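Long-range contacts in probable adhesion protein (Pseudomonas aeruginosa PAO1, PDB 6R3Z), which binds divalent metal ions, ferrous iron among them, as the solute-binding protein of a transport system, probably handing them on for uptake: residues L13-S18 and H111-I116; V173-G178 and L189-V194; H177-Y182 and L248-Y253; V222-I227 and K244-S249. All coordinates share one frame; numbering follows the deposited sequence.

How the contacts relate
Following the chain from the N terminus, contact 1 closes first. It joins the start of helix 14-24 to the loop ahead of helix 116-133. Its loop encloses strands 29-32, 58-61 and 84-86, the partners of strand 8-11 in the first sheet. The other three lie later in the chain. Contact 2 is a short loop, strand 172-175 to strand 193-194. Contact 3 starts from the same residues, His177 and Gly178, and reaches to 248-253. Contact 4 nests inside that long loop and shares Leu248 and Ser249 with it. Contacts 2 and 4 build one parallel sheet, in which strands 172-175 and 220-226 are neighbours. Contact 1 supplies His111 to the nickel ion, contacts 2 and 3 share His177, and contact 3 adds His250.

Contact 1: residues L13-S18 and H111-I116; sequences LHPYYS and HTFLSI. With NI (nickel (II) ion), chain B.
Phe113 points its ring at the start of helix 14-24, where Leu13, Pro15 and Tyr16 receive it. With CG in the crowded position between the backbone N and the carbonyl carbon (chi1 46°), the ring is directed at these three residues. Each neighbour meets a different part of the ring. Pro15 CG lies 3.6 Å from Phe113 CD1, and the two side chains cross obliquely. Leu13 crosses the phenylalanine at about a right angle and brings its CD1 to 3.8 Å from Phe113 CE2. The Tyr16 OH comes in at the edge of the Phe113 ring, near its plane, 3.6 Å from CD2. The two ring planes stand at 73° with centroids 5.9 Å apart, an oblique aromatic pair. His111 CA lies over one face of the Phe113 ring, offset toward the rim. The peptide folds into a type I beta turn from His111 to Leu114, closed by Leu114 N to His111 O (3.1 Å). Phe113 enters the apolar contact, while His111 NE2 binds the nickel ion at 2.2 Å. Polar ends nearby have partners elsewhere. Tyr16 OH bonds to Gln122, Thr112 OG1 to Asn88, and His111 ND1 to Asn109. Across the segments the contact is held by apolar and aromatic surfaces, all of them buried. It packs the turn that carries the ligand His111 against the start of helix 14-24, and may help to place it.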
loop_
_atom_site.group_PDB
_atom_site.type_symbol
_atom_site.label_atom_id
_atom_site.label_comp_id
_atom_site.label_asym_id
_atom_site.label_seq_id
_atom_site.Cartn_x
_atom_site.Cartn_y
_atom_site.Cartn_z
ATOM N N LEU A 13 -0.594 -8.163 3.993
ATOM C CA LEU A 13 0.433 -7.231 3.525
ATOM C C LEU A 13 0.939 -6.396 4.701
ATOM O O LEU A 13 0.190 -6.161 5.659
ATOM C CB LEU A 13 -0.122 -6.305 2.419
ATOM C CG LEU A 13 -0.854 -6.994 1.241
ATOM C CD1 LEU A 13 -1.646 -5.996 0.434
ATOM C CD2 LEU A 13 0.128 -7.757 0.323
ATOM N N HIS A 14 2.200 -5.926 4.608
ATOM C CA HIS A 14 2.849 -5.131 5.660
ATOM C C HIS A 14 1.980 -3.996 6.219
ATOM O O HIS A 14 1.879 -3.898 7.444
ATOM C CB HIS A 14 4.209 -4.582 5.211
ATOM C CG HIS A 14 5.243 -5.641 5.014
ATOM N ND1 HIS A 14 5.220 -6.474 3.911
ATOM C CD2 HIS A 14 6.316 -5.950 5.772
ATOM C CE1 HIS A 14 6.282 -7.256 4.028
ATOM N NE2 HIS A 14 6.952 -6.997 5.144
ATOM N N PRO A 15 1.328 -3.144 5.373
ATOM C CA PRO A 15 0.511 -2.043 5.933
ATOM C C PRO A 15 -0.577 -2.554 6.863
ATOM O O PRO A 15 -0.803 -1.918 7.887
ATOM C CB PRO A 15 -0.065 -1.365 4.689
ATOM C CG PRO A 15 0.968 -1.623 3.629
ATOM C CD PRO A 15 1.335 -3.073 3.896
ATOM N N TYR A 16 -1.192 -3.727 6.540
ATOM C CA TYR A 16 -2.253 -4.296 7.386
ATOM C C TYR A 16 -1.711 -4.788 8.716
ATOM O O TYR A 16 -2.395 -4.630 9.724
ATOM C CB TYR A 16 -3.088 -5.345 6.645
ATOM C CG TYR A 16 -3.787 -4.722 5.455
ATOM C CD1 TYR A 16 -5.006 -4.059 5.603
ATOM C CD2 TYR A 16 -3.170 -4.680 4.208
ATOM C CE1 TYR A 16 -5.614 -3.400 4.523
ATOM C CE2 TYR A 16 -3.753 -4.007 3.128
ATOM C CZ TYR A 16 -4.976 -3.370 3.288
ATOM O OH TYR A 16 -5.534 -2.703 2.216
ATOM N N TYR A 17 -0.460 -5.291 8.741
ATOM C CA TYR A 17 0.182 -5.658 10.013
ATOM C C TYR A 17 0.261 -4.372 10.879
ATOM O O TYR A 17 -0.105 -4.390 12.065
ATOM C CB TYR A 17 1.605 -6.217 9.797
ATOM C CG TYR A 17 2.220 -6.682 11.101
ATOM C CD1 TYR A 17 2.882 -5.785 11.943
ATOM C CD2 TYR A 17 2.057 -7.997 11.543
ATOM C CE1 TYR A 17 3.401 -6.191 13.169
ATOM C CE2 TYR A 17 2.567 -8.416 12.776
ATOM C CZ TYR A 17 3.230 -7.504 13.588
ATOM O OH TYR A 17 3.763 -7.889 14.790
ATOM N N SER A 18 0.705 -3.252 10.276
ATOM C CA SER A 18 0.805 -1.966 10.994
ATOM C C SER A 18 -0.555 -1.482 11.506
ATOM O O SER A 18 -0.670 -1.113 12.687
ATOM C CB SER A 18 1.472 -0.906 10.120
ATOM O OG SER A 18 2.864 -1.150 9.977
ATOM N N HIS A 111 -4.209 -0.465 -4.506
ATOM C CA HIS A 111 -3.229 0.131 -3.569
ATOM C C HIS A 111 -3.806 1.211 -2.645
ATOM O O HIS A 111 -3.177 2.257 -2.438
ATOM C CB HIS A 111 -2.015 0.670 -4.344
ATOM C CG HIS A 111 -1.323 -0.368 -5.161
ATOM N ND1 HIS A 111 -1.705 -0.623 -6.471
ATOM C CD2 HIS A 111 -0.268 -1.166 -4.846
ATOM C CE1 HIS A 111 -0.885 -1.569 -6.905
ATOM N NE2 HIS A 111 -0.015 -1.942 -5.956
ATOM N N THR A 112 -5.008 0.953 -2.088
ATOM C CA THR A 112 -5.710 1.897 -1.189
ATOM C C THR A 112 -4.878 2.192 0.070
ATOM O O THR A 112 -4.973 3.301 0.633
ATOM C CB THR A 112 -7.080 1.333 -0.799
ATOM O OG1 THR A 112 -6.877 0.114 -0.070
ATOM C CG2 THR A 112 -8.001 1.096 -2.021
ATOM N N PHE A 113 -4.037 1.205 0.500
ATOM C CA PHE A 113 -3.170 1.373 1.684
ATOM C C PHE A 113 -2.103 2.460 1.487
ATOM O O PHE A 113 -1.536 2.925 2.469
ATOM C CB PHE A 113 -2.530 0.047 2.116
ATOM C CG PHE A 113 -1.952 -0.752 0.972
ATOM C CD1 PHE A 113 -0.623 -0.580 0.582
ATOM C CD2 PHE A 113 -2.728 -1.687 0.291
ATOM C CE1 PHE A 113 -0.082 -1.332 -0.465
ATOM C CE2 PHE A 113 -2.189 -2.429 -0.776
ATOM C CZ PHE A 113 -0.872 -2.231 -1.156
ATOM N N LEU A 114 -1.833 2.881 0.242
ATOM C CA LEU A 114 -0.854 3.948 0.024
ATOM C C LEU A 114 -1.553 5.308 -0.095
ATOM O O LEU A 114 -1.364 6.037 -1.051
ATOM C CB LEU A 114 0.110 3.648 -1.137
ATOM C CG LEU A 114 0.934 2.357 -0.984
ATOM C CD1 LEU A 114 1.609 1.971 -2.283
ATOM C CD2 LEU A 114 1.938 2.456 0.145
ATOM N N SER A 115 -2.418 5.599 0.863
ATOM C CA SER A 115 -3.184 6.840 0.970
ATOM C C SER A 115 -3.418 7.035 2.448
ATOM O O SER A 115 -3.811 6.081 3.128
ATOM C CB SER A 115 -4.536 6.710 0.280
ATOM O OG SER A 115 -5.464 7.690 0.740
ATOM N N ILE A 116 -3.210 8.260 2.943
ATOM C CA ILE A 116 -3.442 8.535 4.360
ATOM C C ILE A 116 -4.949 8.466 4.649
ATOM O O ILE A 116 -5.350 7.823 5.624
ATOM C CB ILE A 116 -2.798 9.889 4.780
ATOM C CG1 ILE A 116 -1.231 9.836 4.706
ATOM C CG2 ILE A 116 -3.287 10.337 6.191
ATOM C CD1 ILE A 116 -0.531 8.829 5.640
HETATM NI NI NI B . 1.350 -3.670 -6.044
#

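Contact 2: residues V173-G178 and L189-V194; sequences VATIHG and LEVTAV. With NI (nickel (II) ion), chain B.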
loop_
_atom_site.group_PDB
_atom_site.type_symbol
_atom_site.label_atom_id
_atom_site.label_comp_id
_atom_site.label_asym_id
_atom_site.label_seq_id
_atom_site.Cartn_x
_atom_site.Cartn_y
_atom_site.Cartn_z
ATOM N N VAL A 173 3.610 13.456 -14.125
ATOM C CA VAL A 173 4.223 12.399 -13.318
ATOM C C VAL A 173 4.010 11.019 -13.949
ATOM O O VAL A 173 2.925 10.727 -14.435
ATOM C CB VAL A 173 3.544 12.464 -11.904
ATOM C CG1 VAL A 173 3.801 11.226 -11.057
ATOM C CG2 VAL A 173 3.955 13.732 -11.154
ATOM N N ALA A 174 5.036 10.175 -13.890
ATOM C CA ALA A 174 4.957 8.774 -14.298
ATOM C C ALA A 174 5.436 7.897 -13.113
ATOM O O ALA A 174 6.187 8.369 -12.254
ATOM C CB ALA A 174 5.819 8.519 -15.521
ATOM N N THR A 175 4.988 6.635 -13.054
ATOM C CA THR A 175 5.433 5.692 -12.030
ATOM C C THR A 175 5.762 4.365 -12.715
ATOM O O THR A 175 5.198 4.075 -13.772
ATOM C CB THR A 175 4.430 5.491 -10.868
ATOM O OG1 THR A 175 3.287 4.727 -11.296
ATOM C CG2 THR A 175 4.006 6.808 -10.189
ATOM N N ILE A 176 6.644 3.552 -12.116
ATOM C CA ILE A 176 6.957 2.221 -12.699
ATOM C C ILE A 176 5.787 1.268 -12.354
ATOM O O ILE A 176 5.191 0.668 -13.255
ATOM C CB ILE A 176 8.310 1.665 -12.145
ATOM C CG1 ILE A 176 9.533 2.524 -12.580
ATOM C CG2 ILE A 176 8.504 0.173 -12.541
ATOM C CD1 ILE A 176 9.805 2.641 -14.070
ATOM N N HIS A 177 5.476 1.150 -11.039
ATOM C CA HIS A 177 4.398 0.314 -10.493
ATOM C C HIS A 177 3.159 1.198 -10.331
ATOM O O HIS A 177 3.299 2.367 -9.980
ATOM C CB HIS A 177 4.836 -0.284 -9.143
ATOM C CG HIS A 177 4.001 -1.421 -8.643
ATOM N ND1 HIS A 177 4.253 -2.731 -9.041
ATOM C CD2 HIS A 177 3.016 -1.431 -7.716
ATOM C CE1 HIS A 177 3.397 -3.483 -8.363
ATOM N NE2 HIS A 177 2.656 -2.748 -7.527
ATOM N N GLY A 178 1.969 0.659 -10.608
ATOM C CA GLY A 178 0.727 1.440 -10.498
ATOM C C GLY A 178 0.223 1.586 -9.061
ATOM O O GLY A 178 -0.973 1.439 -8.808
ATOM N N LEU A 189 -2.928 15.547 -7.333
ATOM C CA LEU A 189 -2.175 15.198 -8.528
ATOM C C LEU A 189 -2.604 13.862 -9.099
ATOM O O LEU A 189 -3.175 13.028 -8.397
ATOM C CB LEU A 189 -0.670 15.196 -8.226
ATOM C CG LEU A 189 -0.033 16.553 -7.925
ATOM C CD1 LEU A 189 1.368 16.367 -7.393
ATOM C CD2 LEU A 189 0.004 17.432 -9.185
ATOM N N GLU A 190 -2.316 13.672 -10.379
ATOM C CA GLU A 190 -2.658 12.480 -11.149
ATOM C C GLU A 190 -1.383 11.882 -11.760
ATOM O O GLU A 190 -0.408 12.596 -11.984
ATOM C CB GLU A 190 -3.576 12.896 -12.311
ATOM C CG GLU A 190 -4.981 12.332 -12.258
ATOM C CD GLU A 190 -5.822 12.674 -13.479
ATOM O OE1 GLU A 190 -5.490 13.656 -14.184
ATOM O OE2 GLU A 190 -6.814 11.955 -13.732
ATOM N N VAL A 191 -1.414 10.582 -12.047
ATOM C CA VAL A 191 -0.319 9.871 -12.704
ATOM C C VAL A 191 -0.639 9.866 -14.219
ATOM O O VAL A 191 -1.668 9.317 -14.644
ATOM C CB VAL A 191 -0.137 8.424 -12.163
ATOM C CG1 VAL A 191 0.926 7.672 -12.964
ATOM C CG2 VAL A 191 0.226 8.430 -10.675
ATOM N N THR A 192 0.241 10.465 -15.031
ATOM C CA THR A 192 0.057 10.494 -16.487
ATOM C C THR A 192 0.255 9.085 -17.083
ATOM O O THR A 192 -0.513 8.656 -17.957
ATOM C CB THR A 192 1.019 11.515 -17.133
ATOM O OG1 THR A 192 0.545 12.831 -16.849
ATOM C CG2 THR A 192 1.120 11.368 -18.667
ATOM N N ALA A 193 1.320 8.388 -16.642
ATOM C CA ALA A 193 1.629 7.085 -17.216
ATOM C C ALA A 193 2.248 6.134 -16.204
ATOM O O ALA A 193 3.011 6.558 -15.349
ATOM C CB ALA A 193 2.580 7.263 -18.407
ATOM N N VAL A 194 1.945 4.833 -16.349
ATOM C CA VAL A 194 2.497 3.746 -15.525
ATOM C C VAL A 194 3.257 2.837 -16.516
ATOM O O VAL A 194 2.693 2.403 -17.532
ATOM C CB VAL A 194 1.380 2.994 -14.735
ATOM C CG1 VAL A 194 1.929 1.753 -14.028
ATOM C CG2 VAL A 194 0.689 3.927 -13.732
HETATM NI NI NI B . 1.350 -3.670 -6.044
HETATM O O HOH W 1 0.769 13.533 -14.259
#
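Thr175 OG1 lies between its backbone N and carbonyl carbon (chi1 72°), and Val194 CG1 lies anti to its own backbone N (chi1 172°). The first torsion lets Thr175 OG1 donate to His177 O at 2.7 Å, from above the carbonyl plane, a bond that ties the strand end to the metal-binding loop. The second brings Val194 CG1 against that loop, 3.5 Å from Ile176 O, while Val194 CG2 meets Thr175 OG1 at 3.7 Å. Val191 CG1 and CG2 approach the same threonine more loosely. In the same loop, His177 NE2 binds the nickel ion at 2.2 Å. Two backbone bonds join the two segments: Thr192 N to Val173 O (2.8 Å) and Thr175 N to Ala193 O (3.0 Å). Ala174 pairs with Ala193, and Thr175 with Val194, in parallel bridges. At the Val173 end, one water accepts from Val173 N and donates to Glu190 O. It also bonds to Thr192 OG1, which has Arg172 as a further partner. The pairing closes a beta-alpha-beta unit of strand 172-175, helix 181-185 and strand 193-194. Strand 193-194 is outermost in its sheet. Strand 172-175 has strand 220-226 on its other side, and Leu184 of the crossover helix covers Val173 and Val191.

Contact 3: residues H177-Y182 and L248-Y253; sequences HGAYDY and LSHISY. With NI (nickel (II) ion), chain B.
His177 and His250 are neighbouring ligands of the nickel ion, each giving its NE2. The two NE2 atoms, His177 NE2 and His250 NE2, are 3.1 Å apart because both bind the metal, not because they bond to each other. His250 NE2 reaches the nickel ion at 2.2 Å. With CG anti to the backbone N (chi1 -166°), the His250 ring comes to the His177 ring. The rings lie obliquely, planes at 67°, with His177 CD2 at the edge of the His250 ring and in its plane. Next along the chain, Ala179 points its CB toward the other segment, where it sits 4.0 Å from His250 CD2. The same methyl lies in plane at the edge of the His177 ring, so it touches both ligands. Tyr180 makes the broadest contact. Its ring is held between two aliphatic groups: Leu248 CD1 over the centre of one face and Ala179 CB over the centre of the opposite face. The leucine methyl makes a CH-pi contact, 3.6 Å from the ring centroid and 11° off the normal. Leu248 CB adds a touch at 3.5 Å to Tyr180 CZ, and the two side chains slide past each other in opposite directions. At the far end of the ring, Tyr180 OH bonds to Glu226. Past Leu248, Ser249 OG, which also bonds to Glu264, accepts from Ile251 N at 2.9 Å, an ST turn that brackets His250. His41, His66, His111 and His199 complete the site. Six imidazole nitrogens thus surround the metal, and a buried tyrosine, packed on both faces, lies beside two of the loops that supply them.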
loop_
_atom_site.group_PDB
_atom_site.type_symbol
_atom_site.label_atom_id
_atom_site.label_comp_id
_atom_site.label_asym_id
_atom_site.label_seq_id
_atom_site.Cartn_x
_atom_site.Cartn_y
_atom_site.Cartn_z
ATOM N N HIS A 177 5.476 1.150 -11.039
ATOM C CA HIS A 177 4.398 0.314 -10.493
ATOM C C HIS A 177 3.159 1.198 -10.331
ATOM O O HIS A 177 3.299 2.367 -9.980
ATOM C CB HIS A 177 4.836 -0.284 -9.143
ATOM C CG HIS A 177 4.001 -1.421 -8.643
ATOM N ND1 HIS A 177 4.253 -2.731 -9.041
ATOM C CD2 HIS A 177 3.016 -1.431 -7.716
ATOM C CE1 HIS A 177 3.397 -3.483 -8.363
ATOM N NE2 HIS A 177 2.656 -2.748 -7.527
ATOM N N GLY A 178 1.969 0.659 -10.608
ATOM C CA GLY A 178 0.727 1.440 -10.498
ATOM C C GLY A 178 0.223 1.586 -9.061
ATOM O O GLY A 178 -0.973 1.439 -8.808
ATOM N N ALA A 179 1.126 1.880 -8.114
ATOM C CA ALA A 179 0.829 1.913 -6.684
ATOM C C ALA A 179 0.482 3.268 -6.086
ATOM O O ALA A 179 0.058 3.299 -4.923
ATOM C CB ALA A 179 2.031 1.353 -5.921
ATOM N N TYR A 180 0.748 4.383 -6.808
ATOM C CA TYR A 180 0.725 5.713 -6.191
ATOM C C TYR A 180 -0.389 6.672 -6.607
ATOM O O TYR A 180 -0.345 7.852 -6.234
ATOM C CB TYR A 180 2.105 6.356 -6.413
ATOM C CG TYR A 180 3.202 5.438 -5.912
ATOM C CD1 TYR A 180 3.328 5.153 -4.554
ATOM C CD2 TYR A 180 3.967 4.687 -6.803
ATOM C CE1 TYR A 180 4.278 4.248 -4.085
ATOM C CE2 TYR A 180 4.920 3.767 -6.347
ATOM C CZ TYR A 180 5.046 3.526 -4.987
ATOM O OH TYR A 180 5.974 2.620 -4.514
ATOM N N ASP A 181 -1.418 6.173 -7.301
ATOM C CA ASP A 181 -2.524 7.041 -7.694
ATOM C C ASP A 181 -3.240 7.622 -6.452
ATOM O O ASP A 181 -3.491 8.826 -6.431
ATOM C CB ASP A 181 -3.475 6.295 -8.637
ATOM C CG ASP A 181 -2.735 5.805 -9.879
ATOM O OD1 ASP A 181 -2.031 4.760 -9.785
ATOM O OD2 ASP A 181 -2.826 6.482 -10.929
ATOM N N TYR A 182 -3.489 6.792 -5.396
ATOM C CA TYR A 182 -4.142 7.299 -4.166
ATOM C C TYR A 182 -3.213 8.260 -3.418
ATOM O O TYR A 182 -3.671 9.265 -2.874
ATOM C CB TYR A 182 -4.532 6.168 -3.212
ATOM C CG TYR A 182 -5.534 5.198 -3.783
ATOM C CD1 TYR A 182 -6.897 5.481 -3.761
ATOM C CD2 TYR A 182 -5.120 4.009 -4.375
ATOM C CE1 TYR A 182 -7.827 4.602 -4.311
ATOM C CE2 TYR A 182 -6.045 3.114 -4.925
ATOM C CZ TYR A 182 -7.396 3.420 -4.892
ATOM O OH TYR A 182 -8.326 2.565 -5.427
ATOM N N LEU A 248 9.995 5.425 -4.450
ATOM C CA LEU A 248 8.975 5.272 -3.424
ATOM C C LEU A 248 8.883 3.841 -2.928
ATOM O O LEU A 248 9.291 2.897 -3.623
ATOM C CB LEU A 248 7.605 5.745 -3.951
ATOM C CG LEU A 248 7.476 7.206 -4.424
ATOM C CD1 LEU A 248 6.108 7.439 -5.030
ATOM C CD2 LEU A 248 7.728 8.223 -3.268
ATOM N N SER A 249 8.314 3.690 -1.730
ATOM C CA SER A 249 8.117 2.409 -1.096
ATOM C C SER A 249 6.669 1.934 -1.233
ATOM O O SER A 249 5.737 2.656 -0.882
ATOM C CB SER A 249 8.505 2.470 0.380
ATOM O OG SER A 249 8.260 1.217 0.998
ATOM N N HIS A 250 6.502 0.675 -1.655
ATOM C CA HIS A 250 5.199 -0.003 -1.731
ATOM C C HIS A 250 4.880 -0.539 -0.283
ATOM O O HIS A 250 3.822 -1.141 -0.070
ATOM C CB HIS A 250 5.356 -1.203 -2.690
ATOM C CG HIS A 250 4.089 -1.854 -3.177
ATOM N ND1 HIS A 250 3.253 -2.574 -2.321
ATOM C CD2 HIS A 250 3.655 -2.035 -4.454
ATOM C CE1 HIS A 250 2.320 -3.115 -3.102
ATOM N NE2 HIS A 250 2.512 -2.803 -4.383
ATOM N N ILE A 251 5.827 -0.364 0.681
ATOM C CA ILE A 251 5.717 -0.840 2.089
ATOM C C ILE A 251 5.475 -2.381 2.032
ATOM O O ILE A 251 4.451 -2.908 2.493
ATOM C CB ILE A 251 4.666 -0.036 2.911
ATOM C CG1 ILE A 251 4.809 1.511 2.614
ATOM C CG2 ILE A 251 4.805 -0.377 4.431
ATOM C CD1 ILE A 251 3.796 2.461 3.298
ATOM N N SER A 252 6.398 -3.090 1.343
ATOM C CA SER A 252 6.246 -4.524 1.107
ATOM C C SER A 252 7.532 -5.308 1.330
ATOM O O SER A 252 7.530 -6.513 1.091
ATOM C CB SER A 252 5.793 -4.736 -0.336
ATOM O OG SER A 252 6.860 -4.430 -1.226
ATOM N N TYR A 253 8.618 -4.649 1.770
ATOM C CA TYR A 253 9.923 -5.309 1.939
ATOM C C TYR A 253 10.355 -5.467 3.395
ATOM O O TYR A 253 10.282 -4.510 4.142
ATOM C CB TYR A 253 10.990 -4.483 1.187
ATOM C CG TYR A 253 12.328 -5.175 1.078
ATOM C CD1 TYR A 253 12.580 -6.088 0.059
ATOM C CD2 TYR A 253 13.341 -4.932 2.004
ATOM C CE1 TYR A 253 13.805 -6.749 -0.036
ATOM C CE2 TYR A 253 14.568 -5.591 1.924
ATOM C CZ TYR A 253 14.795 -6.502 0.903
ATOM O OH TYR A 253 16.008 -7.140 0.784
HETATM NI NI NI B . 1.350 -3.670 -6.044
#

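Contact 4: residues V222-I227 and K244-S249; sequences VIFSEI and KLYSLS
Val222-Ile227 and Lys244-Ser249 run parallel, five beta bridges in register, and five backbone hydrogen bonds lace them together. Ile223 N donates to Lys244 O, Tyr246 N to Ile223 O, Ser225 N to Tyr246 O, Leu248 N to Ser225 O and Ile227 N to Leu248 O. The axes of 222-226 and 244-248 are turned by 38° from parallel. One side-chain hydrogen bond is added. Ser225 OG lies between the backbone N and the carbonyl carbon (chi1 67°), where Ser247 OG donates to it at 2.7 Å. A water donates both to Glu226 OE1 (2.8 Å) and to Leu248 O. Apolar contacts lie on both faces. On the face of Val222, Phe224 and Leu248, Leu248 CD1 meets Phe224 CB at 3.6 Å, Tyr246 CB lies 3.6 Å from Phe224 CD1, and Val222 CG1 touches Tyr246 CE1. On the face of Ile223 and Ser225, Leu245 CD1 packs against Ile223 CG2 and lies 3.4 Å from Ser225 OG. Helix 234-241 covers this second face and helix 260-277 the first, around Tyr246. Glu226, already bonded to Tyr180, also touches His177 and His250. Its neighbours Ser225 and Ile227 are bonded to the next strand. A carboxylate so close to two nickel ligands may help set the electrostatics of the metal site.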
loop_
_atom_site.group_PDB
_atom_site.type_symbol
_atom_site.label_atom_id
_atom_site.label_comp_id
_atom_site.label_asym_id
_atom_site.label_seq_id
_atom_site.Cartn_x
_atom_site.Cartn_y
_atom_site.Cartn_z
ATOM N N VAL A 222 8.786 13.934 -13.954
ATOM C CA VAL A 222 9.367 13.041 -12.952
ATOM C C VAL A 222 8.861 11.616 -13.116
ATOM O O VAL A 222 7.753 11.405 -13.613
ATOM C CB VAL A 222 9.147 13.547 -11.489
ATOM C CG1 VAL A 222 9.629 14.989 -11.299
ATOM C CG2 VAL A 222 7.695 13.400 -11.040
ATOM N N ILE A 223 9.673 10.650 -12.658
ATOM C CA ILE A 223 9.296 9.247 -12.601
ATOM C C ILE A 223 9.581 8.732 -11.174
ATOM O O ILE A 223 10.667 8.987 -10.630
ATOM C CB ILE A 223 9.893 8.352 -13.730
ATOM C CG1 ILE A 223 9.276 6.920 -13.700
ATOM C CG2 ILE A 223 11.438 8.326 -13.685
ATOM C CD1 ILE A 223 9.283 6.174 -15.061
ATOM N N PHE A 224 8.595 8.048 -10.576
ATOM C CA PHE A 224 8.734 7.420 -9.269
ATOM C C PHE A 224 8.917 5.927 -9.464
ATOM O O PHE A 224 7.998 5.247 -9.947
ATOM C CB PHE A 224 7.545 7.716 -8.340
ATOM C CG PHE A 224 7.369 9.173 -7.994
ATOM C CD1 PHE A 224 8.206 9.795 -7.068
ATOM C CD2 PHE A 224 6.375 9.934 -8.598
ATOM C CE1 PHE A 224 8.054 11.152 -6.759
ATOM C CE2 PHE A 224 6.232 11.295 -8.301
ATOM C CZ PHE A 224 7.052 11.890 -7.357
ATOM N N SER A 225 10.122 5.427 -9.139
ATOM C CA SER A 225 10.453 4.005 -9.243
ATOM C C SER A 225 10.255 3.269 -7.897
ATOM O O SER A 225 9.911 3.885 -6.887
ATOM C CB SER A 225 11.865 3.804 -9.804
ATOM O OG SER A 225 12.852 4.266 -8.894
ATOM N N GLU A 226 10.466 1.946 -7.897
ATOM C CA GLU A 226 10.289 1.115 -6.706
ATOM C C GLU A 226 11.559 0.902 -5.909
ATOM O O GLU A 226 12.551 0.409 -6.448
ATOM C CB GLU A 226 9.741 -0.284 -7.112
ATOM C CG GLU A 226 8.314 -0.267 -7.650
ATOM C CD GLU A 226 7.346 0.228 -6.602
ATOM O OE1 GLU A 226 7.044 -0.531 -5.651
ATOM O OE2 GLU A 226 6.960 1.415 -6.691
ATOM N N ILE A 227 11.495 1.172 -4.596
ATOM C CA ILE A 227 12.601 0.852 -3.701
ATOM C C ILE A 227 12.559 -0.672 -3.371
ATOM O O ILE A 227 13.609 -1.315 -3.306
ATOM C CB ILE A 227 12.528 1.684 -2.382
ATOM C CG1 ILE A 227 12.604 3.204 -2.650
ATOM C CG2 ILE A 227 13.627 1.244 -1.402
ATOM C CD1 ILE A 227 12.177 4.121 -1.433
ATOM N N LYS A 244 13.590 13.137 -14.522
ATOM C CA LYS A 244 14.163 13.071 -13.176
ATOM C C LYS A 244 13.581 11.876 -12.404
ATOM O O LYS A 244 12.369 11.670 -12.397
ATOM C CB LYS A 244 13.922 14.375 -12.384
ATOM C CG LYS A 244 14.761 15.560 -12.844
ATOM C CD LYS A 244 14.558 16.764 -11.920
ATOM C CE LYS A 244 15.355 17.974 -12.359
ATOM N NZ LYS A 244 15.096 19.153 -11.486
ATOM N N LEU A 245 14.454 11.101 -11.766
ATOM C CA LEU A 245 14.071 9.901 -11.046
ATOM C C LEU A 245 14.047 10.070 -9.517
ATOM O O LEU A 245 14.999 10.578 -8.918
ATOM C CB LEU A 245 15.023 8.748 -11.445
ATOM C CG LEU A 245 14.873 7.418 -10.697
ATOM C CD1 LEU A 245 13.638 6.687 -11.140
ATOM C CD2 LEU A 245 16.119 6.551 -10.876
ATOM N N TYR A 246 12.951 9.601 -8.906
ATOM C CA TYR A 246 12.742 9.524 -7.464
ATOM C C TYR A 246 12.232 8.100 -7.200
ATOM O O TYR A 246 11.791 7.429 -8.140
ATOM C CB TYR A 246 11.732 10.577 -6.974
ATOM C CG TYR A 246 12.152 11.999 -7.280
ATOM C CD1 TYR A 246 11.818 12.599 -8.489
ATOM C CD2 TYR A 246 12.863 12.758 -6.348
ATOM C CE1 TYR A 246 12.193 13.907 -8.780
ATOM C CE2 TYR A 246 13.247 14.075 -6.632
ATOM C CZ TYR A 246 12.922 14.636 -7.860
ATOM O OH TYR A 246 13.255 15.924 -8.201
ATOM N N SER A 247 12.356 7.618 -5.966
ATOM C CA SER A 247 11.914 6.277 -5.635
ATOM C C SER A 247 11.002 6.301 -4.412
ATOM O O SER A 247 11.190 7.115 -3.488
ATOM C CB SER A 247 13.108 5.353 -5.422
ATOM O OG SER A 247 13.882 5.241 -6.606
ATOM N N LEU A 248 9.995 5.425 -4.450
ATOM C CA LEU A 248 8.975 5.272 -3.424
ATOM C C LEU A 248 8.883 3.841 -2.928
ATOM O O LEU A 248 9.291 2.897 -3.623
ATOM C CB LEU A 248 7.605 5.745 -3.951
ATOM C CG LEU A 248 7.476 7.206 -4.424
ATOM C CD1 LEU A 248 6.108 7.439 -5.030
ATOM C CD2 LEU A 248 7.728 8.223 -3.268
ATOM N N SER A 249 8.314 3.690 -1.730
ATOM C CA SER A 249 8.117 2.409 -1.096
ATOM C C SER A 249 6.669 1.934 -1.233
ATOM O O SER A 249 5.737 2.656 -0.882
ATOM C CB SER A 249 8.505 2.470 0.380
ATOM O OG SER A 249 8.260 1.217 0.998
HETATM O O HOH W 2 8.722 0.093 -3.496
#